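Local coordinates for protein ketol-acid reductoisomerase (NAD(+)) (PDB 4XDY) that catalyses the magnesium-dependent methyl migration and the NADH-linked reduction that turn (S)-2-acetolactate into (R)-2,3-dihydroxy-isovalerate in branched-chain amino acid biosynthesis, at residues N213-L218 / E315-T320; I130-K135 / A171-M176; I40-G45 / D64-L69; L4-V9 / H177-G182. All coordinates share one frame; numbering follows the deposited sequence.

How the contacts relate
Three of the four contacts lie in the N-terminal Rossmann domain, and contact 1 stands apart in the helical, knotted C-terminal domain, its centre about 37 to 42 Å from the other centres. Contact 4 joins the loop before strand 18-22 to the loop after helix 165-175, so contacts 3 and 2, met in that order along the chain, are nested between its halves. Contacts 2 and 3 reach the same sheet through strands 128-134 and 41-50, their centres about 18 Å apart. Contacts 2 and 4 adjoin, centres about 10 Å apart, and Lys174 probably hydrogen-bonds back to Asp6 and Val9. Contacts 1 and 4 both touch the second subunit of the homodimer.

Contact 1: residues N213-L218 / E315-T320; sequences NGFEVL and EHQVET
The Phe215 ring lies against Val318, whose CB sits over the centre of one ring face, 3.9 Å from the centroid and almost exactly on the ring normal. This is a CH-pi contact, and Val318 CG2 adds to it at 3.7 Å from Phe215 CD2. Phe215 CB already points toward the 315-320 segment, and CG stands anti to the backbone N (chi1 176°). His316 is the N-cap of helix 317-327: its ND1 accepts from Val318 N at 3.0 Å, with the donor close to the imidazole plane. Helices 205-220 and 317-327 belong to the mainly helical, knotted C-terminal domain, and Pro225 and Ala228 of helix 225-254 also touch Phe215. With ND1 taken as an acceptor, His316 NE2 donates to Glu216 OE2 at 2.7 Å, nearly straight at 168°. The bond uses the anti lone pair of the oxygen, and carboxylate and imidazole are nearly coplanar. Glu216 reaches it with a chain extended beyond CG. Its OE2 also pairs with Arg212, while OE1 forms a salt bridge to Lys276 of the second subunit. Gln317 crosses the phenylalanine at about a right angle, its CB 3.9 Å from Phe215 CE1.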
# COMPACT_ATOMS: atom_id res chain seq x y z
N ASN A 213 14.78 -2.54 -4.22
CA ASN A 213 16.05 -2.55 -3.54
C ASN A 213 16.02 -3.41 -2.28
O ASN A 213 16.97 -4.21 -2.05
CB ASN A 213 16.56 -1.11 -3.21
CG ASN A 213 17.22 -0.47 -4.39
OD1 ASN A 213 18.38 -0.70 -4.64
ND2 ASN A 213 16.46 0.39 -5.12
N GLY A 214 14.93 -3.35 -1.50
CA GLY A 214 14.81 -4.29 -0.38
C GLY A 214 14.86 -5.75 -0.78
O GLY A 214 15.57 -6.59 -0.15
N PHE A 215 14.13 -6.08 -1.82
CA PHE A 215 14.02 -7.45 -2.32
C PHE A 215 15.43 -7.91 -2.76
O PHE A 215 15.88 -9.00 -2.39
CB PHE A 215 13.07 -7.46 -3.52
CG PHE A 215 12.94 -8.81 -4.19
CD1 PHE A 215 13.87 -9.19 -5.19
CD2 PHE A 215 11.87 -9.65 -3.94
CE1 PHE A 215 13.74 -10.38 -5.85
CE2 PHE A 215 11.76 -10.89 -4.61
CZ PHE A 215 12.69 -11.22 -5.54
N GLU A 216 16.14 -7.07 -3.51
CA GLU A 216 17.49 -7.40 -3.96
C GLU A 216 18.49 -7.63 -2.81
O GLU A 216 19.32 -8.51 -2.82
CB GLU A 216 18.02 -6.35 -4.92
CG GLU A 216 17.30 -6.33 -6.27
CD GLU A 216 17.88 -5.28 -7.25
OE1 GLU A 216 18.82 -4.59 -6.86
OE2 GLU A 216 17.30 -5.12 -8.34
N VAL A 217 18.44 -6.77 -1.82
CA VAL A 217 19.25 -6.94 -0.66
C VAL A 217 19.08 -8.30 0.01
O VAL A 217 20.11 -9.00 0.33
CB VAL A 217 19.14 -5.74 0.31
CG1 VAL A 217 19.81 -6.09 1.66
CG2 VAL A 217 19.70 -4.46 -0.33
N LEU A 218 17.84 -8.70 0.24
CA LEU A 218 17.58 -10.02 0.79
C LEU A 218 18.11 -11.15 -0.11
O LEU A 218 18.79 -12.06 0.39
CB LEU A 218 16.11 -10.17 1.08
CG LEU A 218 15.66 -9.34 2.35
CD1 LEU A 218 14.14 -9.51 2.43
CD2 LEU A 218 16.28 -9.89 3.60
N GLU A 315 11.70 -8.83 -16.68
CA GLU A 315 12.72 -9.85 -16.44
C GLU A 315 13.20 -9.90 -14.98
O GLU A 315 13.87 -10.83 -14.56
CB GLU A 315 13.93 -9.56 -17.39
CG GLU A 315 13.60 -9.71 -18.89
CD GLU A 315 14.67 -9.14 -19.85
OE1 GLU A 315 15.76 -8.73 -19.38
OE2 GLU A 315 14.39 -9.07 -21.08
N HIS A 316 12.83 -8.91 -14.15
CA HIS A 316 13.32 -8.92 -12.78
C HIS A 316 12.69 -10.04 -12.01
O HIS A 316 11.48 -10.33 -12.11
CB HIS A 316 13.03 -7.55 -12.10
CG HIS A 316 13.86 -7.30 -10.90
ND1 HIS A 316 13.60 -7.88 -9.68
CD2 HIS A 316 14.94 -6.50 -10.69
CE1 HIS A 316 14.50 -7.52 -8.79
NE2 HIS A 316 15.32 -6.66 -9.38
N GLN A 317 13.50 -10.66 -11.17
CA GLN A 317 13.01 -11.66 -10.26
C GLN A 317 11.78 -11.33 -9.42
O GLN A 317 10.98 -12.19 -9.15
CB GLN A 317 14.18 -12.05 -9.36
CG GLN A 317 14.14 -13.43 -8.89
CD GLN A 317 15.39 -13.80 -8.12
OE1 GLN A 317 16.16 -12.94 -7.65
NE2 GLN A 317 15.57 -15.06 -7.98
N VAL A 318 11.65 -10.08 -8.97
CA VAL A 318 10.50 -9.69 -8.20
C VAL A 318 9.21 -9.90 -8.98
O VAL A 318 8.20 -10.32 -8.45
CB VAL A 318 10.68 -8.25 -7.64
CG1 VAL A 318 10.45 -7.24 -8.71
CG2 VAL A 318 9.71 -8.12 -6.48
N GLU A 319 9.28 -9.69 -10.29
CA GLU A 319 8.19 -9.89 -11.18
C GLU A 319 7.95 -11.36 -11.58
O GLU A 319 6.83 -11.82 -11.61
CB GLU A 319 8.38 -8.97 -12.42
CG GLU A 319 8.16 -7.48 -12.15
CD GLU A 319 6.72 -7.21 -11.71
OE1 GLU A 319 5.78 -7.32 -12.50
OE2 GLU A 319 6.52 -7.01 -10.47
N THR A 320 9.00 -12.09 -11.87
CA THR A 320 8.82 -13.48 -12.28
C THR A 320 8.43 -14.35 -11.07
O THR A 320 7.51 -15.16 -11.14
CB THR A 320 10.09 -14.05 -12.97
OG1 THR A 320 11.18 -13.93 -12.12
CG2 THR A 320 10.45 -13.30 -14.27

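Contact 2: residues I130-K135 / A171-M176; sequences IMVAPK and AMTKAM
Strand 130-134 and helix 171-175 run in roughly the same direction, their short axes 9.2 Å apart at closest approach and inclined by 29°. Val132 sits at the middle of the contact, and each of its methyls has its own partners. CG1 meets Thr173 CG2 at 3.8 Å, and CB of the valine is just as near that methyl. CG2 is met by two methionine tips, Met172 CE at 4.0 Å and Met176 CE at 4.1 Å. Both methionines run across the valine at about a right angle, and both bend at chi3 (74° in Met172, -69° in Met176), which places their terminal methyls against it. Two residues earlier in the strand, Ile130 CD1 comes to 4.3 Å from Met172 SD. This is the packing of a helix on the sheet of the Rossmann domain, continued by Ala169 of the same helix on Ile130 and Val132, while Leu35 of helix 26-37 touches Met176. Thr173 turns its methyl to the strand, and its OG1 hydrogen-bonds to Leu170 O in its own helix. The polar end of the threonine is thus satisfied locally, and what faces the strand is aliphatic carbon and thioether, held by close apolar packing.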
# COMPACT_ATOMS: atom_id res chain seq x y z
N ILE A 130 -10.99 23.63 -18.12
CA ILE A 130 -11.14 23.10 -16.81
C ILE A 130 -10.32 21.82 -16.62
O ILE A 130 -9.97 21.16 -17.59
CB ILE A 130 -12.59 22.89 -16.42
CG1 ILE A 130 -13.26 21.98 -17.42
CG2 ILE A 130 -13.28 24.28 -16.39
CD1 ILE A 130 -14.59 21.51 -16.95
N MET A 131 -10.15 21.45 -15.36
CA MET A 131 -9.49 20.20 -15.01
C MET A 131 -10.15 19.58 -13.82
O MET A 131 -10.41 20.26 -12.79
CB MET A 131 -7.97 20.40 -14.71
CG MET A 131 -7.51 19.09 -14.19
SD MET A 131 -5.78 19.03 -14.29
CE MET A 131 -5.52 20.04 -13.17
N VAL A 132 -10.47 18.30 -13.93
CA VAL A 132 -10.90 17.47 -12.82
C VAL A 132 -9.90 16.30 -12.68
O VAL A 132 -9.92 15.35 -13.50
CB VAL A 132 -12.36 17.02 -12.95
CG1 VAL A 132 -13.27 18.28 -13.00
CG2 VAL A 132 -12.63 16.19 -14.25
N ALA A 133 -9.00 16.44 -11.72
CA ALA A 133 -7.85 15.51 -11.61
C ALA A 133 -8.00 14.59 -10.45
O ALA A 133 -7.88 15.06 -9.31
CB ALA A 133 -6.57 16.30 -11.49
N PRO A 134 -8.25 13.25 -10.67
CA PRO A 134 -8.42 12.36 -9.54
C PRO A 134 -7.04 11.99 -9.03
O PRO A 134 -6.18 11.68 -9.85
CB PRO A 134 -9.16 11.13 -10.15
CG PRO A 134 -8.72 11.14 -11.58
CD PRO A 134 -8.35 12.53 -11.95
N LYS A 135 -6.87 11.89 -7.71
CA LYS A 135 -5.63 11.46 -7.07
C LYS A 135 -5.75 9.94 -6.87
O LYS A 135 -5.90 9.40 -5.74
CB LYS A 135 -5.42 12.24 -5.74
CG LYS A 135 -5.37 13.74 -5.89
CD LYS A 135 -4.17 14.26 -6.67
CE LYS A 135 -4.38 14.51 -8.17
NZ LYS A 135 -3.16 14.97 -8.98
N ALA A 171 -19.15 20.08 -10.62
CA ALA A 171 -20.32 19.24 -10.77
C ALA A 171 -19.87 17.86 -11.23
O ALA A 171 -20.35 16.84 -10.75
CB ALA A 171 -21.27 19.83 -11.77
N MET A 172 -18.91 17.86 -12.15
CA MET A 172 -18.36 16.58 -12.66
C MET A 172 -17.79 15.74 -11.51
O MET A 172 -18.03 14.52 -11.43
CB MET A 172 -17.32 16.87 -13.76
CG MET A 172 -17.87 17.24 -15.08
SD MET A 172 -16.62 17.73 -16.24
CE MET A 172 -15.88 16.09 -16.61
N THR A 173 -17.10 16.39 -10.56
CA THR A 173 -16.48 15.64 -9.46
C THR A 173 -17.48 15.11 -8.48
O THR A 173 -17.34 14.04 -7.88
CB THR A 173 -15.40 16.43 -8.68
OG1 THR A 173 -16.02 17.47 -7.89
CG2 THR A 173 -14.29 16.98 -9.63
N LYS A 174 -18.59 15.85 -8.35
CA LYS A 174 -19.65 15.34 -7.48
C LYS A 174 -20.38 14.14 -8.11
O LYS A 174 -20.66 13.16 -7.43
CB LYS A 174 -20.67 16.47 -7.18
CG LYS A 174 -21.75 15.90 -6.22
CD LYS A 174 -22.76 16.89 -5.71
CE LYS A 174 -23.66 16.12 -4.70
NZ LYS A 174 -24.32 17.21 -3.96
N ALA A 175 -20.71 14.27 -9.39
CA ALA A 175 -21.34 13.17 -10.16
C ALA A 175 -20.43 11.88 -10.16
O ALA A 175 -20.91 10.73 -10.14
CB ALA A 175 -21.62 13.60 -11.55
N MET A 176 -19.11 12.10 -10.15
CA MET A 176 -18.14 10.95 -10.02
C MET A 176 -17.86 10.54 -8.61
O MET A 176 -17.13 9.56 -8.37
CB MET A 176 -16.84 11.23 -10.81
CG MET A 176 -17.10 11.31 -12.29
SD MET A 176 -15.69 11.52 -13.38
CE MET A 176 -15.20 13.20 -12.99

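Contact 3: residues I40-G45 / D64-L69; sequences INVVIG and DGFEVL
Ile44 bonds to both sides of Val68, its N donating to Glu67 O at 2.9 Å and its O accepting from Leu69 N at 2.8 Å. Such a pattern marks neighbouring parallel strands, here 41-50 and 67-70 of the Rossmann sheet, joined through helix 56-63 in a beta-alpha-beta crossover. Both bonds are close to linear, the second at 175°, and each donor lies nearly along the C=O axis. Ile44 O is also approached by Val68 CA-H. Nearer the strand starts, where the chains splay, water 1 bridges the gap, donating to Val42 O at 2.6 Å and accepting from Glu67 N. On the other edge of strand 41-50, Val43 and Gly45 bond to strand 18-22. Glu67 extends beside Val43, its OE1 3.5 Å from Val43 CG1, and that oxygen has its charge partner in Lys77.

On the side of the sheet facing helix 26-37, Ile44 CG1 presses on Phe66 CB at 3.6 Å while its CD1 lies over one ring face; Phe66 also makes a cation-pi contact with Lys36. Both lie close to Tyr24, and Ile44 to Glu46, two residues that bind NAD(+). An alanine in place of Phe66 would probably open a gap beside Ile44 and Val42 and leave Lys36 without its aromatic partner. Val42 approaches the ring obliquely, its CG1 4.0 Å from Phe66 CE1.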
# COMPACT_ATOMS: atom_id res chain seq x y z
N ILE A 40 -25.46 10.91 -16.00
CA ILE A 40 -25.01 11.96 -16.94
C ILE A 40 -24.93 11.38 -18.33
O ILE A 40 -24.58 10.22 -18.49
CB ILE A 40 -23.62 12.58 -16.50
CG1 ILE A 40 -23.65 13.00 -15.01
CG2 ILE A 40 -23.13 13.65 -17.48
CD1 ILE A 40 -24.90 13.75 -14.51
N ASN A 41 -25.24 12.19 -19.32
CA ASN A 41 -25.19 11.78 -20.70
C ASN A 41 -23.73 11.79 -21.19
O ASN A 41 -23.09 12.84 -21.24
CB ASN A 41 -26.04 12.72 -21.61
CG ASN A 41 -26.23 12.16 -23.05
OD1 ASN A 41 -26.10 12.87 -24.06
ND2 ASN A 41 -26.58 10.87 -23.12
N VAL A 42 -23.20 10.62 -21.58
CA VAL A 42 -21.80 10.52 -22.04
C VAL A 42 -21.69 9.95 -23.43
O VAL A 42 -22.38 8.95 -23.74
CB VAL A 42 -20.97 9.59 -21.11
CG1 VAL A 42 -19.52 9.44 -21.63
CG2 VAL A 42 -21.01 10.11 -19.69
N VAL A 43 -20.80 10.50 -24.25
CA VAL A 43 -20.43 9.83 -25.49
C VAL A 43 -18.93 9.61 -25.48
O VAL A 43 -18.22 10.40 -24.81
CB VAL A 43 -20.90 10.57 -26.75
CG1 VAL A 43 -22.43 10.72 -26.64
CG2 VAL A 43 -20.23 11.90 -26.94
N ILE A 44 -18.52 8.47 -26.03
CA ILE A 44 -17.07 8.13 -26.17
C ILE A 44 -16.55 8.56 -27.50
O ILE A 44 -17.09 8.18 -28.55
CB ILE A 44 -16.79 6.65 -25.93
CG1 ILE A 44 -17.40 6.18 -24.62
CG2 ILE A 44 -15.28 6.38 -25.97
CD1 ILE A 44 -16.91 6.97 -23.37
N GLY A 45 -15.48 9.32 -27.47
CA GLY A 45 -14.62 9.60 -28.64
C GLY A 45 -13.45 8.61 -28.61
O GLY A 45 -12.67 8.60 -27.66
N ASP A 64 -19.62 -1.99 -23.43
CA ASP A 64 -20.04 -1.49 -22.12
C ASP A 64 -21.28 -0.59 -22.26
O ASP A 64 -21.75 0.00 -21.27
CB ASP A 64 -18.84 -0.72 -21.48
CG ASP A 64 -17.71 -1.63 -21.08
OD1 ASP A 64 -17.97 -2.86 -20.98
OD2 ASP A 64 -16.56 -1.16 -20.80
N GLY A 65 -21.78 -0.46 -23.50
CA GLY A 65 -23.05 0.15 -23.76
C GLY A 65 -23.00 1.62 -24.06
O GLY A 65 -23.98 2.27 -23.95
N PHE A 66 -21.85 2.16 -24.46
CA PHE A 66 -21.76 3.57 -24.83
C PHE A 66 -22.01 3.81 -26.29
O PHE A 66 -21.70 2.98 -27.11
CB PHE A 66 -20.34 4.07 -24.48
CG PHE A 66 -20.13 4.21 -23.05
CD1 PHE A 66 -20.45 5.40 -22.41
CD2 PHE A 66 -19.66 3.16 -22.31
CE1 PHE A 66 -20.31 5.52 -21.02
CE2 PHE A 66 -19.53 3.28 -20.94
CZ PHE A 66 -19.82 4.45 -20.30
N GLU A 67 -22.47 5.01 -26.61
CA GLU A 67 -22.28 5.51 -27.95
C GLU A 67 -20.81 5.86 -28.21
O GLU A 67 -20.24 6.67 -27.48
CB GLU A 67 -23.18 6.71 -28.21
CG GLU A 67 -22.87 7.39 -29.52
CD GLU A 67 -23.84 8.52 -29.90
OE1 GLU A 67 -24.50 9.10 -29.01
OE2 GLU A 67 -23.91 8.81 -31.12
N VAL A 68 -20.24 5.32 -29.28
CA VAL A 68 -18.83 5.40 -29.56
C VAL A 68 -18.65 5.99 -30.94
O VAL A 68 -19.15 5.46 -31.93
CB VAL A 68 -18.14 4.02 -29.37
CG1 VAL A 68 -16.63 4.10 -29.57
CG2 VAL A 68 -18.51 3.41 -28.05
N LEU A 69 -17.98 7.14 -31.00
CA LEU A 69 -17.77 7.85 -32.21
C LEU A 69 -16.32 8.08 -32.41
O LEU A 69 -15.58 8.13 -31.41
CB LEU A 69 -18.46 9.22 -32.12
CG LEU A 69 -19.96 9.21 -31.76
CD1 LEU A 69 -20.53 10.58 -31.43
CD2 LEU A 69 -20.72 8.62 -32.93
O HOH W 1 -23.43 6.71 -24.52

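Contact 4: residues L4-V9 / H177-G182; sequences LHDEDV and HWTKAG
Asp6 meets both Thr179 and Lys180 with its carboxylate, one oxygen to each. The lysine can be followed outward from its backbone. CB leads away from the 4-9 segment, but CG, anti to the carbonyl carbon (chi1 -61°), already lies 3.5 Å from Asp6 OD2. CD and CE run on past the same oxygen, 4.1 and 3.9 Å from Asp6 OD2, and a bend at chi4 (-67°) brings NZ back onto it. NZ forms a salt bridge of 2.8 Å on the syn lone pair of OD2. The other oxygen, OD1, accepts from Thr179 OG1 at 2.6 Å, approached almost head-on, in line with the CG-OD1 bond. An alanine in place of Asp6 would probably leave Lys180 without its charge partner and the Thr179 hydroxyl without this acceptor. Thr179 CG2 rests against Val9 CG2 at 4.0 Å.

Next to this, the backbones come close enough for CA-H...O contacts: His5 CA to Thr179 O, and Gly182 CA to Leu4 O at 3.3 Å. Water 2 lies in the plane of the His5 ring at its edge, hydrogen-bonded to NE2, and donates to Ala181 O. Within the 4-9 segment, Asp8 OD2 accepts from His5 N at 2.7 Å. The contact ties the N-terminal loop to the loop that follows the Schellman motif at His177, where helix 165-175 ends. Residues of the second subunit pack here too, Leu328 on His5 and Ala330 on Lys180.

A single carboxylate thus holds two consecutive side chains, one through charge and one through a neutral hydroxyl, and its negative charge is likely to be steadied by both.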
# COMPACT_ATOMS: atom_id res chain seq x y z
N LEU A 4 -13.87 20.52 -0.28
CA LEU A 4 -15.27 20.43 -0.68
C LEU A 4 -15.76 18.99 -0.70
O LEU A 4 -15.05 18.06 -1.20
CB LEU A 4 -15.44 21.12 -2.01
CG LEU A 4 -14.92 22.53 -2.14
CD1 LEU A 4 -15.11 23.08 -3.55
CD2 LEU A 4 -15.62 23.47 -1.16
N HIS A 5 -16.90 18.77 -0.04
CA HIS A 5 -17.57 17.49 -0.03
C HIS A 5 -18.96 17.60 -0.70
O HIS A 5 -19.27 18.59 -1.38
CB HIS A 5 -17.63 16.93 1.41
CG HIS A 5 -16.30 16.72 2.07
ND1 HIS A 5 -15.69 17.67 2.84
CD2 HIS A 5 -15.45 15.66 2.05
CE1 HIS A 5 -14.53 17.20 3.28
NE2 HIS A 5 -14.36 15.98 2.80
N ASP A 6 -19.74 16.53 -0.59
CA ASP A 6 -21.00 16.38 -1.32
C ASP A 6 -21.92 17.56 -1.04
O ASP A 6 -22.48 18.19 -1.94
CB ASP A 6 -21.72 15.13 -0.84
CG ASP A 6 -21.34 13.87 -1.63
OD1 ASP A 6 -20.61 13.91 -2.66
OD2 ASP A 6 -21.82 12.81 -1.18
N GLU A 7 -22.01 17.94 0.23
CA GLU A 7 -22.92 19.03 0.64
C GLU A 7 -22.44 20.39 0.16
O GLU A 7 -23.21 21.35 0.16
CB GLU A 7 -23.19 18.98 2.17
CG GLU A 7 -22.01 19.41 3.03
CD GLU A 7 -20.98 18.29 3.30
OE1 GLU A 7 -21.01 17.13 2.68
OE2 GLU A 7 -20.11 18.59 4.15
N ASP A 8 -21.20 20.50 -0.34
CA ASP A 8 -20.70 21.79 -0.79
C ASP A 8 -20.90 22.05 -2.26
O ASP A 8 -20.54 23.10 -2.71
CB ASP A 8 -19.22 21.95 -0.46
CG ASP A 8 -18.93 21.69 0.97
OD1 ASP A 8 -19.55 22.38 1.81
OD2 ASP A 8 -18.15 20.77 1.30
N VAL A 9 -21.36 21.06 -3.03
CA VAL A 9 -21.35 21.15 -4.50
C VAL A 9 -22.72 20.77 -5.05
O VAL A 9 -23.29 19.80 -4.64
CB VAL A 9 -20.32 20.11 -5.15
CG1 VAL A 9 -20.46 20.08 -6.69
CG2 VAL A 9 -18.90 20.41 -4.65
N HIS A 177 -18.50 11.22 -7.64
CA HIS A 177 -18.43 10.88 -6.21
C HIS A 177 -17.06 11.14 -5.55
O HIS A 177 -16.78 10.65 -4.43
CB HIS A 177 -18.89 9.45 -5.95
CG HIS A 177 -20.33 9.17 -6.30
ND1 HIS A 177 -20.95 7.99 -5.98
CD2 HIS A 177 -21.27 9.91 -6.95
CE1 HIS A 177 -22.21 8.01 -6.41
NE2 HIS A 177 -22.41 9.14 -7.05
N TRP A 178 -16.22 11.92 -6.21
CA TRP A 178 -14.90 12.24 -5.66
C TRP A 178 -15.07 13.15 -4.44
O TRP A 178 -14.26 13.16 -3.56
CB TRP A 178 -14.03 12.97 -6.67
CG TRP A 178 -13.68 12.22 -7.95
CD1 TRP A 178 -14.03 10.95 -8.30
CD2 TRP A 178 -13.00 12.76 -9.08
NE1 TRP A 178 -13.64 10.66 -9.59
CE2 TRP A 178 -12.98 11.74 -10.09
CE3 TRP A 178 -12.43 13.99 -9.36
CZ2 TRP A 178 -12.42 11.96 -11.35
CZ3 TRP A 178 -11.87 14.19 -10.59
CH2 TRP A 178 -11.87 13.17 -11.56
N THR A 179 -16.17 13.91 -4.42
CA THR A 179 -16.51 14.74 -3.27
C THR A 179 -16.73 13.96 -2.00
O THR A 179 -16.61 14.53 -0.91
CB THR A 179 -17.80 15.59 -3.60
OG1 THR A 179 -18.76 14.75 -4.25
CG2 THR A 179 -17.48 16.68 -4.48
N LYS A 180 -17.01 12.65 -2.10
CA LYS A 180 -17.10 11.86 -0.90
C LYS A 180 -15.77 11.75 -0.14
O LYS A 180 -15.71 11.65 1.10
CB LYS A 180 -17.73 10.52 -1.17
CG LYS A 180 -19.15 10.64 -1.72
CD LYS A 180 -19.77 9.29 -1.84
CE LYS A 180 -21.03 9.32 -2.66
NZ LYS A 180 -22.07 10.08 -1.94
N ALA A 181 -14.67 11.77 -0.89
CA ALA A 181 -13.35 11.81 -0.26
C ALA A 181 -12.93 13.27 -0.06
O ALA A 181 -12.35 13.61 0.98
CB ALA A 181 -12.32 11.08 -1.18
N GLY A 182 -13.19 14.10 -1.07
CA GLY A 182 -12.90 15.51 -0.98
C GLY A 182 -12.20 16.06 -2.18
O GLY A 182 -11.39 15.38 -2.84
O HOH W 2 -12.02 14.61 3.43
O HOH W 3 -19.47 13.98 1.01